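Inorganic polyphosphate/ATP-glucomannokinase (Arthrobacter sp., PDB 1WOQ) is a kinase that phosphorylates glucose and probably mannose, with inorganic polyphosphate or ATP as the phosphate donor. Local coordinates at residues A[26-31]-A[35-40]; A[89-94]-A[99-104]; A[207-212]-A[216-221]; A[224-229]-A[245-250]. All coordinates share one frame; numbering follows the deposited sequence.

Interaction 1. Residues A[26-31]-A[35-40]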
loop_
_atom_site.group_PDB
_atom_site.type_symbol
_atom_site.label_atom_id
_atom_site.label_comp_id
_atom_site.label_asym_id
_atom_site.label_seq_id
_atom_site.Cartn_x
_atom_site.Cartn_y
_atom_site.Cartn_z
ATOM N N GLY A 26 7.769 5.691 8.333
ATOM C CA GLY A 26 7.740 6.892 7.526
ATOM C C GLY A 26 9.110 7.216 6.981
ATOM O O GLY A 26 10.119 6.648 7.407
ATOM N N GLY A 27 9.139 8.137 6.031
ATOM C CA GLY A 27 10.393 8.540 5.436
ATOM C C GLY A 27 10.229 9.889 4.777
ATOM O O GLY A 27 9.111 10.314 4.489
ATOM N N ILE A 28 11.347 10.573 4.563
ATOM C CA ILE A 28 11.345 11.869 3.901
ATOM C C ILE A 28 11.589 11.502 2.445
ATOM O O ILE A 28 12.619 10.921 2.107
ATOM C CB ILE A 28 12.473 12.765 4.458
ATOM C CG1 ILE A 28 12.166 13.096 5.924
ATOM C CG2 ILE A 28 12.596 14.044 3.635
ATOM C CD1 ILE A 28 13.314 13.753 6.672
ATOM N N VAL A 29 10.619 11.819 1.594
ATOM C CA VAL A 29 10.695 11.455 0.188
ATOM C C VAL A 29 11.116 12.554 -0.772
ATOM O O VAL A 29 10.563 13.655 -0.766
ATOM C CB VAL A 29 9.335 10.894 -0.291
ATOM C CG1 VAL A 29 9.438 10.398 -1.729
ATOM C CG2 VAL A 29 8.885 9.763 0.629
ATOM N N ASP A 30 12.108 12.230 -1.594
ATOM C CA ASP A 30 12.609 13.133 -2.622
ATOM C C ASP A 30 11.848 12.691 -3.871
ATOM O O ASP A 30 12.161 11.652 -4.453
ATOM C CB ASP A 30 14.108 12.919 -2.832
ATOM C CG ASP A 30 14.679 13.816 -3.913
ATOM O OD1 ASP A 30 14.035 13.958 -4.974
ATOM O OD2 ASP A 30 15.776 14.373 -3.707
ATOM N N LEU A 31 10.844 13.465 -4.267
ATOM C CA LEU A 31 10.033 13.108 -5.422
ATOM C C LEU A 31 10.772 13.161 -6.755
ATOM O O LEU A 31 10.271 12.674 -7.768
ATOM C CB LEU A 31 8.773 13.975 -5.469
ATOM C CG LEU A 31 7.748 13.611 -4.383
ATOM C CD1 LEU A 31 6.539 14.522 -4.464
ATOM C CD2 LEU A 31 7.327 12.158 -4.555
ATOM N N LYS A 35 12.973 8.286 -4.044
ATOM C CA LYS A 35 13.631 7.589 -2.949
ATOM C C LYS A 35 13.590 8.418 -1.674
ATOM O O LYS A 35 13.240 9.596 -1.697
ATOM C CB LYS A 35 15.086 7.275 -3.309
ATOM C CG LYS A 35 15.241 6.267 -4.436
ATOM C CD LYS A 35 16.693 5.849 -4.610
ATOM C CE LYS A 35 16.835 4.816 -5.717
ATOM N NZ LYS A 35 16.364 5.345 -7.025
ATOM N N LEU A 36 13.953 7.791 -0.562
ATOM C CA LEU A 36 13.959 8.464 0.728
ATOM C C LEU A 36 15.281 9.150 1.019
ATOM O O LEU A 36 16.342 8.684 0.598
ATOM C CB LEU A 36 13.688 7.462 1.854
ATOM C CG LEU A 36 12.250 7.040 2.152
ATOM C CD1 LEU A 36 11.570 6.540 0.895
ATOM C CD2 LEU A 36 12.274 5.957 3.222
ATOM N N LEU A 37 15.205 10.264 1.737
ATOM C CA LEU A 37 16.394 10.991 2.150
ATOM C C LEU A 37 16.657 10.460 3.549
ATOM O O LEU A 37 15.819 10.610 4.443
ATOM C CB LEU A 37 16.128 12.497 2.200
ATOM C CG LEU A 37 15.776 13.149 0.864
ATOM C CD1 LEU A 37 15.632 14.650 1.053
ATOM C CD2 LEU A 37 16.862 12.840 -0.163
ATOM N N GLY A 38 17.805 9.820 3.735
ATOM C CA GLY A 38 18.115 9.260 5.035
ATOM C C GLY A 38 17.399 7.932 5.207
ATOM O O GLY A 38 16.901 7.357 4.234
ATOM N N GLU A 39 17.330 7.454 6.445
ATOM C CA GLU A 39 16.695 6.175 6.753
ATOM C C GLU A 39 15.213 6.309 7.086
ATOM O O GLU A 39 14.763 7.356 7.550
ATOM C CB GLU A 39 17.401 5.522 7.944
ATOM C CG GLU A 39 18.910 5.412 7.800
ATOM C CD GLU A 39 19.322 4.538 6.636
ATOM O OE1 GLU A 39 18.960 3.344 6.633
ATOM O OE2 GLU A 39 20.008 5.046 5.722
ATOM N N ARG A 40 14.454 5.245 6.846
ATOM C CA ARG A 40 13.037 5.262 7.178
ATOM C C ARG A 40 12.973 5.053 8.685
ATOM O O ARG A 40 13.883 4.462 9.273
ATOM C CB ARG A 40 12.291 4.143 6.449
ATOM C CG ARG A 40 12.766 2.748 6.781
ATOM C CD ARG A 40 12.471 1.809 5.625
ATOM N NE ARG A 40 12.870 0.435 5.910
ATOM C CZ ARG A 40 13.170 -0.459 4.975
ATOM N NH1 ARG A 40 13.120 -0.115 3.695
ATOM N NH2 ARG A 40 13.516 -1.692 5.317
HETATM O O HOH W 1 13.624 9.186 5.451
#
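V29 and L36 face each other as a non-hydrogen-bonded antiparallel pair, their CA atoms 4.5 Å apart, where 26-31 and 35-40 run side by side in a beta hairpin. Toward the turn one bond is good: D30 N donates to K35 O over 2.9 Å, at an N-H...O angle of 169°, while the return bond from K35 N is weak. Beyond V29, L37 N still reaches I28 O at 2.7 Å, but direct bonding is interrupted where the chain turns a corner at L37 and G38. There a water bridges: it accepts from I28 N and donates to L37 O and E39 O. Further on, R40 CA approaches G26 O at 3.2 Å in a CA-H...O contact.

The side chains sort onto two faces. On that of V29 and L36, the leucine carries CG anti to its carbonyl carbon (chi1 -81°), which lays CD2 against G27 CA at 3.9 Å. On the other, L37 crosses I28 nearly at right angles, CD1 meeting I28 CG2 at 4.0 Å, and its CD2 packs on D30 CB at 3.8 Å. The carboxylate of D30 is turned to the hairpin bend, where it accepts from K32 N and pairs with K33.

The hairpin forms one margin of the five-stranded sheet of the N-terminal half. Strand 35-44 is outermost, strand 23-30 bonds onward to 14-19 through G27 and V29, and helix 250-262 packs against V29 and L36 by way of I252, V253 and A256.

Interaction 2. Residues A[89-94]-A[99-104]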
loop_
_atom_site.group_PDB
_atom_site.type_symbol
_atom_site.label_atom_id
_atom_site.label_comp_id
_atom_site.label_asym_id
_atom_site.label_seq_id
_atom_site.Cartn_x
_atom_site.Cartn_y
_atom_site.Cartn_z
ATOM N N GLY A 89 -11.115 11.682 2.556
ATOM C CA GLY A 89 -10.496 11.578 3.869
ATOM C C GLY A 89 -11.200 10.726 4.911
ATOM O O GLY A 89 -10.790 10.709 6.072
ATOM N N VAL A 90 -12.244 10.009 4.507
ATOM C CA VAL A 90 -12.996 9.174 5.434
ATOM C C VAL A 90 -12.795 7.689 5.151
ATOM O O VAL A 90 -12.790 7.261 3.998
ATOM C CB VAL A 90 -14.503 9.520 5.369
ATOM C CG1 VAL A 90 -15.296 8.622 6.312
ATOM C CG2 VAL A 90 -14.704 10.986 5.746
ATOM N N VAL A 91 -12.620 6.905 6.211
ATOM C CA VAL A 91 -12.410 5.463 6.073
ATOM C C VAL A 91 -13.735 4.735 5.849
ATOM O O VAL A 91 -14.664 4.866 6.649
ATOM C CB VAL A 91 -11.717 4.889 7.332
ATOM C CG1 VAL A 91 -11.605 3.371 7.229
ATOM C CG2 VAL A 91 -10.327 5.512 7.490
ATOM N N HIS A 92 -13.823 3.966 4.764
ATOM C CA HIS A 92 -15.052 3.241 4.462
ATOM C C HIS A 92 -14.955 1.718 4.548
ATOM O O HIS A 92 -15.915 1.010 4.233
ATOM C CB HIS A 92 -15.595 3.657 3.090
ATOM C CG HIS A 92 -16.219 5.018 3.078
ATOM N ND1 HIS A 92 -15.478 6.178 3.126
ATOM C CD2 HIS A 92 -17.517 5.403 3.069
ATOM C CE1 HIS A 92 -16.292 7.219 3.148
ATOM N NE2 HIS A 92 -17.535 6.776 3.115
ATOM N N SER A 93 -13.801 1.211 4.966
ATOM C CA SER A 93 -13.625 -0.227 5.145
ATOM C C SER A 93 -12.498 -0.431 6.146
ATOM O O SER A 93 -11.591 0.393 6.242
ATOM C CB SER A 93 -13.302 -0.929 3.815
ATOM O OG SER A 93 -11.991 -0.637 3.365
ATOM N N ALA A 94 -12.567 -1.521 6.901
ATOM C CA ALA A 94 -11.549 -1.820 7.905
ATOM C C ALA A 94 -11.433 -3.329 8.026
ATOM O O ALA A 94 -11.607 -3.894 9.105
ATOM C CB ALA A 94 -11.948 -1.210 9.252
ATOM N N LYS A 99 -12.671 -2.030 13.917
ATOM C CA LYS A 99 -13.857 -1.510 13.256
ATOM C C LYS A 99 -14.242 -0.083 13.644
ATOM O O LYS A 99 -15.076 0.534 12.984
ATOM C CB LYS A 99 -15.027 -2.469 13.475
ATOM C CG LYS A 99 -14.749 -3.854 12.900
ATOM C CD LYS A 99 -14.418 -3.768 11.409
ATOM C CE LYS A 99 -13.876 -5.082 10.869
ATOM N NZ LYS A 99 -12.538 -5.409 11.444
ATOM N N SER A 100 -13.628 0.448 14.698
ATOM C CA SER A 100 -13.919 1.816 15.116
ATOM C C SER A 100 -13.414 2.783 14.048
ATOM O O SER A 100 -13.736 3.968 14.064
ATOM C CB SER A 100 -13.251 2.128 16.462
ATOM O OG SER A 100 -11.839 2.041 16.373
ATOM N N TRP A 101 -12.619 2.265 13.115
ATOM C CA TRP A 101 -12.089 3.082 12.035
ATOM C C TRP A 101 -13.175 3.442 11.032
ATOM O O TRP A 101 -13.111 4.484 10.383
ATOM C CB TRP A 101 -10.953 2.347 11.317
ATOM C CG TRP A 101 -9.626 2.526 11.971
ATOM C CD1 TRP A 101 -8.910 1.586 12.651
ATOM C CD2 TRP A 101 -8.848 3.727 12.001
ATOM N NE1 TRP A 101 -7.729 2.127 13.102
ATOM C CE2 TRP A 101 -7.667 3.440 12.718
ATOM C CE3 TRP A 101 -9.036 5.020 11.493
ATOM C CZ2 TRP A 101 -6.672 4.400 12.938
ATOM C CZ3 TRP A 101 -8.047 5.975 11.713
ATOM C CH2 TRP A 101 -6.881 5.659 12.429
ATOM N N LEU A 102 -14.179 2.576 10.912
ATOM C CA LEU A 102 -15.266 2.817 9.974
ATOM C C LEU A 102 -15.918 4.180 10.182
ATOM O O LEU A 102 -16.267 4.553 11.307
ATOM C CB LEU A 102 -16.320 1.712 10.087
ATOM C CG LEU A 102 -15.863 0.317 9.651
ATOM C CD1 LEU A 102 -17.002 -0.677 9.835
ATOM C CD2 LEU A 102 -15.426 0.354 8.190
ATOM N N ASN A 103 -16.066 4.915 9.085
ATOM C CA ASN A 103 -16.674 6.243 9.083
ATOM C C ASN A 103 -15.852 7.302 9.820
ATOM O O ASN A 103 -16.353 8.379 10.140
ATOM C CB ASN A 103 -18.084 6.180 9.674
ATOM C CG ASN A 103 -19.084 6.983 8.867
ATOM O OD1 ASN A 103 -20.262 7.064 9.220
ATOM N ND2 ASN A 103 -18.620 7.579 7.772
ATOM N N THR A 104 -14.590 6.995 10.084
ATOM C CA THR A 104 -13.711 7.939 10.759
ATOM C C THR A 104 -13.063 8.880 9.747
ATOM O O THR A 104 -12.533 8.434 8.727
ATOM C CB THR A 104 -12.587 7.208 11.531
ATOM O OG1 THR A 104 -13.147 6.526 12.657
ATOM C CG2 THR A 104 -11.526 8.198 12.013
#
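K99 reaches A94 by folding back on itself: kinks at chi2 (-57°) and chi4 (-67°) swing the ammonium round until NZ donates to A94 O over 2.9 Å, nearly in line with the carbonyl. The same NZ also bonds V97 O, so one lysine joins the carbonyl of A94 to that of V97 in the loop between the segments. The backbone points V91 toward 99-104 and sets its CB 3.4 Å from W101 O. With chi1 at 175°, CG1 is anti to the backbone N and turned to that carbonyl, while CG2, beside the backbone N, comes obliquely to the indole, 4.2 Å from CE3.

Behind these side chains lies a type II turn from W101 to T104, with N103 in the positive-phi position. The turn offers both a donor and an acceptor to the short strand 90-91: N103 N bonds V91 O at 2.8 Å, and T104 O receives V91 N at 2.9 Å. Over the exposed side L102 bends its CD2 back to S93 CA, at 3.6 Å, and to the methyl of A94 at 4.0 Å. N103 lies alongside V90, its amide ND2 against CG1.

The loop spanned here carries A95 and N96, which contact the bound glucose; the arrangement thus closes a sugar-binding loop on itself. S93 OG bonds I85 N. W101, its NE1 bonded to A49 O, packs against P51 and V54 of helix 51-66 and I106 and L109 of helix 106-114, and V91 rests on I106 and on I86 of strand 86-87.

Interaction 3. Residues A[207-212]-A[216-221]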
loop_
_atom_site.group_PDB
_atom_site.type_symbol
_atom_site.label_atom_id
_atom_site.label_comp_id
_atom_site.label_asym_id
_atom_site.label_seq_id
_atom_site.Cartn_x
_atom_site.Cartn_y
_atom_site.Cartn_z
ATOM N N SER A 207 -5.375 -15.770 -12.579
ATOM C CA SER A 207 -6.050 -16.128 -13.823
ATOM C C SER A 207 -7.476 -15.574 -13.797
ATOM O O SER A 207 -8.015 -15.176 -14.829
ATOM C CB SER A 207 -6.057 -17.653 -14.031
ATOM O OG SER A 207 -6.798 -18.318 -13.033
ATOM N N HIS A 208 -8.089 -15.534 -12.618
ATOM C CA HIS A 208 -9.440 -14.993 -12.510
ATOM C C HIS A 208 -9.415 -13.490 -12.774
ATOM O O HIS A 208 -10.216 -12.979 -13.555
ATOM C CB HIS A 208 -10.029 -15.247 -11.119
ATOM C CG HIS A 208 -11.409 -14.692 -10.944
ATOM N ND1 HIS A 208 -11.730 -13.782 -9.959
ATOM C CD2 HIS A 208 -12.550 -14.912 -11.637
ATOM C CE1 HIS A 208 -13.010 -13.467 -10.053
ATOM N NE2 HIS A 208 -13.530 -14.138 -11.063
ATOM N N VAL A 209 -8.489 -12.787 -12.129
ATOM C CA VAL A 209 -8.377 -11.340 -12.300
ATOM C C VAL A 209 -7.987 -11.009 -13.745
ATOM O O VAL A 209 -8.398 -9.991 -14.301
ATOM C CB VAL A 209 -7.338 -10.755 -11.316
ATOM C CG1 VAL A 209 -7.144 -9.263 -11.569
ATOM C CG2 VAL A 209 -7.812 -10.982 -9.877
ATOM N N GLU A 210 -7.193 -11.889 -14.343
ATOM C CA GLU A 210 -6.756 -11.729 -15.723
ATOM C C GLU A 210 -7.980 -11.769 -16.636
ATOM O O GLU A 210 -8.087 -10.992 -17.593
ATOM C CB GLU A 210 -5.777 -12.859 -16.060
ATOM C CG GLU A 210 -5.428 -13.021 -17.512
ATOM C CD GLU A 210 -4.308 -14.020 -17.691
ATOM O OE1 GLU A 210 -3.136 -13.631 -17.509
ATOM O OE2 GLU A 210 -4.600 -15.196 -17.989
ATOM N N PHE A 211 -8.913 -12.666 -16.333
ATOM C CA PHE A 211 -10.130 -12.769 -17.134
ATOM C C PHE A 211 -11.005 -11.536 -16.904
ATOM O O PHE A 211 -11.644 -11.031 -17.827
ATOM C CB PHE A 211 -10.915 -14.033 -16.768
ATOM C CG PHE A 211 -12.164 -14.228 -17.588
ATOM C CD1 PHE A 211 -13.343 -13.571 -17.257
ATOM C CD2 PHE A 211 -12.146 -15.040 -18.717
ATOM C CE1 PHE A 211 -14.490 -13.716 -18.041
ATOM C CE2 PHE A 211 -13.287 -15.192 -19.507
ATOM C CZ PHE A 211 -14.461 -14.527 -19.166
ATOM N N LEU A 212 -11.021 -11.047 -15.670
ATOM C CA LEU A 212 -11.827 -9.879 -15.341
ATOM C C LEU A 212 -11.365 -8.580 -16.004
ATOM O O LEU A 212 -12.196 -7.758 -16.390
ATOM C CB LEU A 212 -11.860 -9.665 -13.819
ATOM C CG LEU A 212 -12.582 -10.702 -12.956
ATOM C CD1 LEU A 212 -12.441 -10.337 -11.479
ATOM C CD2 LEU A 212 -14.058 -10.751 -13.351
ATOM N N GLU A 216 -2.340 -5.386 -18.906
ATOM C CA GLU A 216 -1.116 -5.376 -19.695
ATOM C C GLU A 216 0.005 -5.957 -18.838
ATOM O O GLU A 216 0.971 -6.522 -19.353
ATOM C CB GLU A 216 -0.745 -3.941 -20.077
ATOM C CG GLU A 216 -1.783 -3.205 -20.909
ATOM C CD GLU A 216 -2.081 -3.906 -22.218
ATOM O OE1 GLU A 216 -1.120 -4.346 -22.886
ATOM O OE2 GLU A 216 -3.273 -4.009 -22.579
ATOM N N LEU A 217 -0.140 -5.821 -17.523
ATOM C CA LEU A 217 0.885 -6.284 -16.596
ATOM C C LEU A 217 0.369 -6.445 -15.172
ATOM O O LEU A 217 -0.516 -5.715 -14.734
ATOM C CB LEU A 217 2.042 -5.275 -16.576
ATOM C CG LEU A 217 3.215 -5.483 -15.611
ATOM C CD1 LEU A 217 4.049 -6.659 -16.089
ATOM C CD2 LEU A 217 4.074 -4.218 -15.545
ATOM N N PHE A 218 0.935 -7.417 -14.466
ATOM C CA PHE A 218 0.617 -7.669 -13.063
ATOM C C PHE A 218 1.917 -7.349 -12.337
ATOM O O PHE A 218 2.982 -7.774 -12.776
ATOM C CB PHE A 218 0.307 -9.149 -12.809
ATOM C CG PHE A 218 -1.133 -9.530 -12.999
ATOM C CD1 PHE A 218 -1.468 -10.623 -13.798
ATOM C CD2 PHE A 218 -2.149 -8.857 -12.326
ATOM C CE1 PHE A 218 -2.792 -11.043 -13.923
ATOM C CE2 PHE A 218 -3.477 -9.272 -12.442
ATOM C CZ PHE A 218 -3.797 -10.368 -13.243
ATOM N N ILE A 219 1.838 -6.597 -11.247
ATOM C CA ILE A 219 3.024 -6.287 -10.456
ATOM C C ILE A 219 2.693 -6.790 -9.057
ATOM O O ILE A 219 1.689 -6.392 -8.478
ATOM C CB ILE A 219 3.306 -4.775 -10.399
ATOM C CG1 ILE A 219 3.616 -4.246 -11.802
ATOM C CG2 ILE A 219 4.479 -4.506 -9.464
ATOM C CD1 ILE A 219 3.724 -2.734 -11.878
ATOM N N VAL A 220 3.524 -7.680 -8.526
ATOM C CA VAL A 220 3.267 -8.234 -7.208
ATOM C C VAL A 220 4.060 -7.537 -6.115
ATOM O O VAL A 220 5.293 -7.544 -6.121
ATOM C CB VAL A 220 3.576 -9.745 -7.175
ATOM C CG1 VAL A 220 3.238 -10.313 -5.801
ATOM C CG2 VAL A 220 2.774 -10.461 -8.263
ATOM N N GLY A 221 3.331 -6.934 -5.179
ATOM C CA GLY A 221 3.956 -6.238 -4.073
ATOM C C GLY A 221 3.711 -6.944 -2.752
ATOM O O GLY A 221 3.287 -8.100 -2.723
#
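F218 drives its ring from strand 217-221 into helix 195-213, a helix-strand unit of the RNase H-like fold shared by the actin-type ATPases, in which this strand lies between 143-149 and 241-243. CB of the phenylalanine already points to the helix; with CG anti to the carbonyl carbon (chi1 -88°) the ring continues that way and meets it edge-on. V209 answers with CG1, anti to the backbone N at chi1 176°, and this methyl lies near the ring plane, 3.8 Å from CE2. The two side chains thus meet at a slant.

On the neighbouring corner of the ring, E210 sets its CB 4.1 Å from CE1. Its extended chain runs beside that edge, and OE1, which stays near it, is hydrogen-bonded by T239 OG1. F206, one helical turn earlier, completes the setting with an edge-to-face contact to the same ring, and L145 of the adjacent strand touches both V209 and F218. Between the two flanking side chains, the outermost ring atom CZ points at the helix backbone and stops 3.9 Å from E210 N.

Interaction 4. Residues A[224-229]-A[245-250]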
loop_
_atom_site.group_PDB
_atom_site.type_symbol
_atom_site.label_atom_id
_atom_site.label_comp_id
_atom_site.label_asym_id
_atom_site.label_seq_id
_atom_site.Cartn_x
_atom_site.Cartn_y
_atom_site.Cartn_z
ATOM N N ILE A 224 6.059 -10.580 1.073
ATOM C CA ILE A 224 6.522 -11.806 0.438
ATOM C C ILE A 224 6.777 -11.732 -1.063
ATOM O O ILE A 224 7.087 -12.746 -1.688
ATOM C CB ILE A 224 5.569 -12.984 0.719
ATOM C CG1 ILE A 224 4.182 -12.701 0.142
ATOM C CG2 ILE A 224 5.494 -13.228 2.218
ATOM C CD1 ILE A 224 3.262 -13.906 0.172
ATOM N N SER A 225 6.649 -10.549 -1.649
ATOM C CA SER A 225 6.927 -10.426 -3.075
ATOM C C SER A 225 8.433 -10.628 -3.224
ATOM O O SER A 225 8.942 -10.835 -4.323
ATOM C CB SER A 225 6.523 -9.046 -3.605
ATOM O OG SER A 225 7.328 -8.013 -3.068
ATOM N N LYS A 226 9.141 -10.576 -2.099
ATOM C CA LYS A 226 10.587 -10.763 -2.105
ATOM C C LYS A 226 10.902 -12.238 -2.336
ATOM O O LYS A 226 12.045 -12.602 -2.607
ATOM C CB LYS A 226 11.195 -10.305 -0.778
ATOM C CG LYS A 226 12.681 -9.970 -0.855
ATOM C CD LYS A 226 12.922 -8.519 -1.286
ATOM C CE LYS A 226 12.359 -8.212 -2.668
ATOM N NZ LYS A 226 12.445 -6.758 -2.998
ATOM N N ARG A 227 9.879 -13.081 -2.223
ATOM C CA ARG A 227 10.034 -14.517 -2.433
ATOM C C ARG A 227 9.306 -14.925 -3.709
ATOM O O ARG A 227 8.975 -16.095 -3.900
ATOM C CB ARG A 227 9.462 -15.302 -1.248
ATOM C CG ARG A 227 10.034 -14.894 0.102
ATOM C CD ARG A 227 11.550 -15.062 0.169
ATOM N NE ARG A 227 11.963 -16.463 0.159
ATOM C CZ ARG A 227 12.194 -17.179 -0.937
ATOM N NH1 ARG A 227 12.060 -16.631 -2.138
ATOM N NH2 ARG A 227 12.559 -18.451 -0.831
ATOM N N ALA A 228 9.064 -13.949 -4.579
ATOM C CA ALA A 228 8.366 -14.184 -5.837
ATOM C C ALA A 228 8.961 -15.314 -6.673
ATOM O O ALA A 228 8.240 -16.012 -7.384
ATOM C CB ALA A 228 8.333 -12.899 -6.654
ATOM N N ASP A 229 10.274 -15.496 -6.596
ATOM C CA ASP A 229 10.923 -16.546 -7.372
ATOM C C ASP A 229 10.464 -17.940 -6.950
ATOM O O ASP A 229 10.678 -18.918 -7.667
ATOM C CB ASP A 229 12.446 -16.431 -7.247
ATOM C CG ASP A 229 12.919 -16.489 -5.813
ATOM O OD1 ASP A 229 12.459 -15.657 -4.999
ATOM O OD2 ASP A 229 13.755 -17.363 -5.500
ATOM N N VAL A 245 9.106 -3.104 -7.755
ATOM C CA VAL A 245 10.440 -2.529 -7.605
ATOM C C VAL A 245 10.590 -2.005 -6.177
ATOM O O VAL A 245 11.610 -2.230 -5.521
ATOM C CB VAL A 245 10.658 -1.377 -8.610
ATOM C CG1 VAL A 245 11.953 -0.639 -8.303
ATOM C CG2 VAL A 245 10.693 -1.937 -10.032
ATOM N N LEU A 246 9.572 -1.291 -5.705
ATOM C CA LEU A 246 9.583 -0.775 -4.343
ATOM C C LEU A 246 8.785 -1.754 -3.492
ATOM O O LEU A 246 7.757 -2.277 -3.928
ATOM C CB LEU A 246 8.944 0.618 -4.275
ATOM C CG LEU A 246 9.645 1.772 -4.997
ATOM C CD1 LEU A 246 9.302 1.751 -6.482
ATOM C CD2 LEU A 246 9.204 3.089 -4.381
ATOM N N ARG A 247 9.259 -2.021 -2.283
ATOM C CA ARG A 247 8.555 -2.942 -1.401
ATOM C C ARG A 247 8.419 -2.328 -0.018
ATOM O O ARG A 247 7.328 -1.930 0.393
ATOM C CB ARG A 247 9.302 -4.281 -1.322
ATOM C CG ARG A 247 8.595 -5.347 -0.491
ATOM C CD ARG A 247 9.208 -6.727 -0.709
ATOM N NE ARG A 247 10.610 -6.795 -0.303
ATOM C CZ ARG A 247 11.032 -6.734 0.957
ATOM N NH1 ARG A 247 10.160 -6.606 1.948
ATOM N NH2 ARG A 247 12.328 -6.801 1.227
ATOM N N ASN A 248 9.534 -2.230 0.695
ATOM C CA ASN A 248 9.506 -1.661 2.032
ATOM C C ASN A 248 9.149 -0.178 2.020
ATOM O O ASN A 248 8.603 0.332 2.991
ATOM C CB ASN A 248 10.859 -1.852 2.724
ATOM C CG ASN A 248 11.246 -3.312 2.856
ATOM O OD1 ASN A 248 11.521 -3.986 1.864
ATOM N ND2 ASN A 248 11.268 -3.809 4.087
ATOM N N GLU A 249 9.441 0.511 0.920
ATOM C CA GLU A 249 9.170 1.946 0.837
ATOM C C GLU A 249 8.064 2.359 -0.132
ATOM O O GLU A 249 7.823 3.546 -0.322
ATOM C CB GLU A 249 10.464 2.686 0.474
ATOM C CG GLU A 249 11.666 2.248 1.306
ATOM C CD GLU A 249 12.929 3.037 0.997
ATOM O OE1 GLU A 249 13.154 3.375 -0.186
ATOM O OE2 GLU A 249 13.705 3.305 1.939
ATOM N N ALA A 250 7.376 1.390 -0.726
ATOM C CA ALA A 250 6.323 1.689 -1.694
ATOM C C ALA A 250 5.197 2.577 -1.156
ATOM O O ALA A 250 4.781 3.525 -1.819
ATOM C CB ALA A 250 5.737 0.387 -2.245
#
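K226 lies across the guanidinium of R247, the two side chains at about a right angle. The lysine's CB sits over one face of the planar group, 3.6 Å from NE. The chain then descends past the NE-NH2 edge, its CD only 3.0 Å from R247 NE, a tight approach, and ends with NZ near the guanidinium plane. Two cationic groups end up as neighbours: K226 NZ is 3.3 Å from R247 NE, a pair of donors with no hydrogen bond between them, and their proximity would probably be unfavourable unless screened. S225 meets the arginine nearer its backbone, at the edge of the guanidinium, where OG is 3.3 Å from CD.

Bends in both chains produce the crossing. K226 turns at chi2 (87°) and chi3, curling round the arginine, whereas R247 leaves its backbone extended and is bent at chi3 (62°), which sends the guanidinium sidelong across the lysine. S225 is fixed independently, since its hydroxyl bonds G222 O.

That carbonyl belongs to the glycine-rich turn after strand 217-221, which in actin-type ATPases, ROK kinases among them, usually borders the adenosine part of the nucleotide site; residues 224-226 continue it as a short 3-10 segment.

Further out, R227 swings away to a salt bridge in which its NH1 is 3.0 Å from D229 OD1. The other loop is held by helix 123-134, through E131, whose carboxylate accepts from both V245 N and L246 N. Beyond R247, N248 O takes a bond from K25 NZ, and the chain enters helix 250-262 at A250.

In the fold
Interaction 3 is the buried one, an aromatic edge set between helix and strand without a hydrogen bond crossing it; the other three are partly buried and more polar. Interactions 1 and 2 depend on backbone hydrogen bonds, but the first extends a sheet margin whereas the second closes a loop beside the sugar. Interaction 4 has no hydrogen bond across it and brings like charges together. It is also the junction: it follows the strand 217-221 of interaction 3, V220 O touching S225 CB, and shares helix 250-262 with interaction 1, since V29 and L36 pack on the helix that A250 begins. Interactions 1 and 3 lie on opposite sides of the chain's centre, as do 2 and 4.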